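Long-range contact in putative lipoprotein (PDB 3QNK), which is a SusD-like protein, probably an outer-membrane lipoprotein that binds glycans at the cell surface for uptake by a partner transporter: residues Y80-V84 / F118-M122. Residues are numbered along the deposited sequence.
Sequences YYVKV and FYFEM. With ACT (acetate ion), chain I.
Two helical turns, 80-84 and 118-122, run nearly antiparallel: their axes approach to 9.6 Å at a signed crossing angle of -158°, and the CA atoms of Tyr80 and Phe118 face each other at 6.2 Å. Tyr80, chi1 m, points its ring across helix 118-122, with CD2 3.4 Å from Phe118 O, CE2 3.6 Å from Glu121 CB, and its own CB 3.6 Å from Met122 CG. Its hydroxyl donates to OXT of an acetate ion, probably from the crystallisation liquor (Tyr80 OH to OXT 3.0 Å). Selenomethionine Met122 (m, t, m) reaches across to Tyr81, also chi1 m, and holds SE 3.8 Å from the centroid of that ring, over its face, in a Met-aromatic contact. The segments belong to helices 76-93 and 101-126, which pair as an antiparallel helical hairpin within the alpha-alpha superhelix, in keeping with the TPR-like character of SusD proteins. CH-pi contacts bring aliphatic groups over aromatic faces: Lys83 CB lies 3.9 Å from the Phe118 ring centroid, while Val84 (chi1 t) sets CG2 4.0 Å from that of Tyr119. Beyond its CB, Lys83 leads away to a salt bridge with Glu30. Tyr119, with chi1 at -95°, starts away from the partner helix but swings its ring back, OH 3.5 Å from Val84 CG1; this hydroxyl is hydrogen-bonded to Leu132 N, and Tyr81 OH to Ile130 N, tying both helices to the loop after 101-126.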
loop_
_atom_site.group_PDB
_atom_site.type_symbol
_atom_site.label_atom_id
_atom_site.label_comp_id
_atom_site.label_asym_id
_atom_site.label_seq_id
_atom_site.Cartn_x
_atom_site.Cartn_y
_atom_site.Cartn_z
ATOM N N TYR B 80 9.039 0.811 -1.634
ATOM C CA TYR B 80 10.452 0.664 -1.374
ATOM C C TYR B 80 11.093 1.916 -0.768
ATOM O O TYR B 80 12.072 1.779 -0.040
ATOM C CB TYR B 80 11.162 0.172 -2.640
ATOM C CG TYR B 80 11.044 -1.331 -2.751
ATOM C CD1 TYR B 80 9.818 -1.938 -3.015
ATOM C CD2 TYR B 80 12.112 -2.155 -2.427
ATOM C CE1 TYR B 80 9.683 -3.325 -3.036
ATOM C CE2 TYR B 80 11.981 -3.541 -2.416
ATOM C CZ TYR B 80 10.769 -4.123 -2.739
ATOM O OH TYR B 80 10.656 -5.494 -2.745
ATOM N N TYR B 81 10.490 3.114 -0.955
ATOM C CA TYR B 81 11.024 4.311 -0.295
ATOM C C TYR B 81 10.719 4.276 1.191
ATOM O O TYR B 81 11.525 4.775 1.979
ATOM C CB TYR B 81 10.537 5.601 -0.956
ATOM C CG TYR B 81 11.401 5.985 -2.134
ATOM C CD1 TYR B 81 12.749 6.293 -1.964
ATOM C CD2 TYR B 81 10.884 6.007 -3.427
ATOM C CE1 TYR B 81 13.565 6.610 -3.049
ATOM C CE2 TYR B 81 11.688 6.333 -4.527
ATOM C CZ TYR B 81 13.030 6.630 -4.331
ATOM O OH TYR B 81 13.823 6.959 -5.401
ATOM N N VAL B 82 9.626 3.596 1.584
ATOM C CA VAL B 82 9.239 3.394 3.003
ATOM C C VAL B 82 10.308 2.521 3.661
ATOM O O VAL B 82 10.791 2.838 4.752
ATOM C CB VAL B 82 7.821 2.765 3.132
ATOM C CG1 VAL B 82 7.495 2.418 4.574
ATOM C CG2 VAL B 82 6.744 3.675 2.564
ATOM N N LYS B 83 10.708 1.429 2.955
ATOM C CA LYS B 83 11.724 0.455 3.372
ATOM C C LYS B 83 13.053 1.151 3.546
ATOM O O LYS B 83 13.731 0.959 4.560
ATOM C CB LYS B 83 11.846 -0.692 2.348
ATOM C CG LYS B 83 10.566 -1.461 2.123
ATOM C CD LYS B 83 10.825 -2.613 1.159
ATOM C CE LYS B 83 9.545 -3.136 0.569
ATOM N NZ LYS B 83 8.711 -3.909 1.550
ATOM N N VAL B 84 13.404 2.002 2.566
ATOM C CA VAL B 84 14.642 2.779 2.578
ATOM C C VAL B 84 14.588 3.761 3.749
ATOM O O VAL B 84 15.578 3.870 4.466
ATOM C CB VAL B 84 14.911 3.470 1.223
ATOM C CG1 VAL B 84 15.983 4.548 1.356
ATOM C CG2 VAL B 84 15.315 2.450 0.162
ATOM N N PHE B 118 17.149 -3.019 -1.329
ATOM C CA PHE B 118 15.909 -2.261 -1.553
ATOM C C PHE B 118 16.059 -1.303 -2.717
ATOM O O PHE B 118 15.173 -1.288 -3.570
ATOM C CB PHE B 118 15.450 -1.518 -0.289
ATOM C CG PHE B 118 15.111 -2.424 0.866
ATOM C CD1 PHE B 118 14.498 -3.652 0.655
ATOM C CD2 PHE B 118 15.359 -2.034 2.171
ATOM C CE1 PHE B 118 14.178 -4.492 1.727
ATOM C CE2 PHE B 118 15.039 -2.878 3.247
ATOM C CZ PHE B 118 14.444 -4.099 3.013
ATOM N N TYR B 119 17.184 -0.557 -2.794
ATOM C CA TYR B 119 17.447 0.359 -3.894
ATOM C C TYR B 119 17.634 -0.395 -5.206
ATOM O O TYR B 119 17.168 0.085 -6.249
ATOM C CB TYR B 119 18.655 1.237 -3.625
ATOM C CG TYR B 119 18.310 2.588 -3.020
ATOM C CD1 TYR B 119 17.587 3.536 -3.744
ATOM C CD2 TYR B 119 18.763 2.944 -1.754
ATOM C CE1 TYR B 119 17.270 4.776 -3.195
ATOM C CE2 TYR B 119 18.464 4.188 -1.205
ATOM C CZ TYR B 119 17.702 5.088 -1.919
ATOM O OH TYR B 119 17.412 6.303 -1.367
ATOM N N PHE B 120 18.262 -1.595 -5.165
ATOM C CA PHE B 120 18.454 -2.402 -6.374
ATOM C C PHE B 120 17.119 -2.817 -6.963
ATOM O O PHE B 120 17.002 -2.788 -8.171
ATOM C CB PHE B 120 19.330 -3.632 -6.111
ATOM C CG PHE B 120 19.694 -4.454 -7.334
ATOM C CD1 PHE B 120 20.147 -3.841 -8.502
ATOM C CD2 PHE B 120 19.659 -5.847 -7.292
ATOM C CE1 PHE B 120 20.504 -4.613 -9.621
ATOM C CE2 PHE B 120 20.039 -6.610 -8.406
ATOM C CZ PHE B 120 20.453 -5.990 -9.556
ATOM N N GLU B 121 16.099 -3.138 -6.135
ATOM C CA GLU B 121 14.755 -3.475 -6.635
ATOM C C GLU B 121 14.130 -2.324 -7.412
ATOM O O GLU B 121 13.412 -2.556 -8.392
ATOM C CB GLU B 121 13.796 -3.882 -5.520
ATOM C CG GLU B 121 13.653 -5.385 -5.385
ATOM C CD GLU B 121 13.337 -6.184 -6.637
ATOM O OE1 GLU B 121 12.346 -5.841 -7.316
ATOM O OE2 GLU B 121 14.059 -7.169 -6.924
HETATM N N MSE B 122 14.417 -1.090 -6.993
HETATM C CA MSE B 122 13.916 0.100 -7.659
HETATM C C MSE B 122 14.713 0.384 -8.920
HETATM O O MSE B 122 14.122 0.570 -9.984
HETATM C CB MSE B 122 13.965 1.304 -6.710
HETATM C CG MSE B 122 12.963 1.191 -5.567
HETATM SE SE MSE B 122 12.790 2.852 -4.630
HETATM C CE MSE B 122 14.168 2.648 -3.451
HETATM C C ACT I . 13.587 -8.241 -2.886
HETATM O O ACT I . 13.166 -9.429 -3.013
HETATM O OXT ACT I . 12.980 -7.330 -2.100
HETATM C CH3 ACT I . 14.874 -8.065 -3.703
#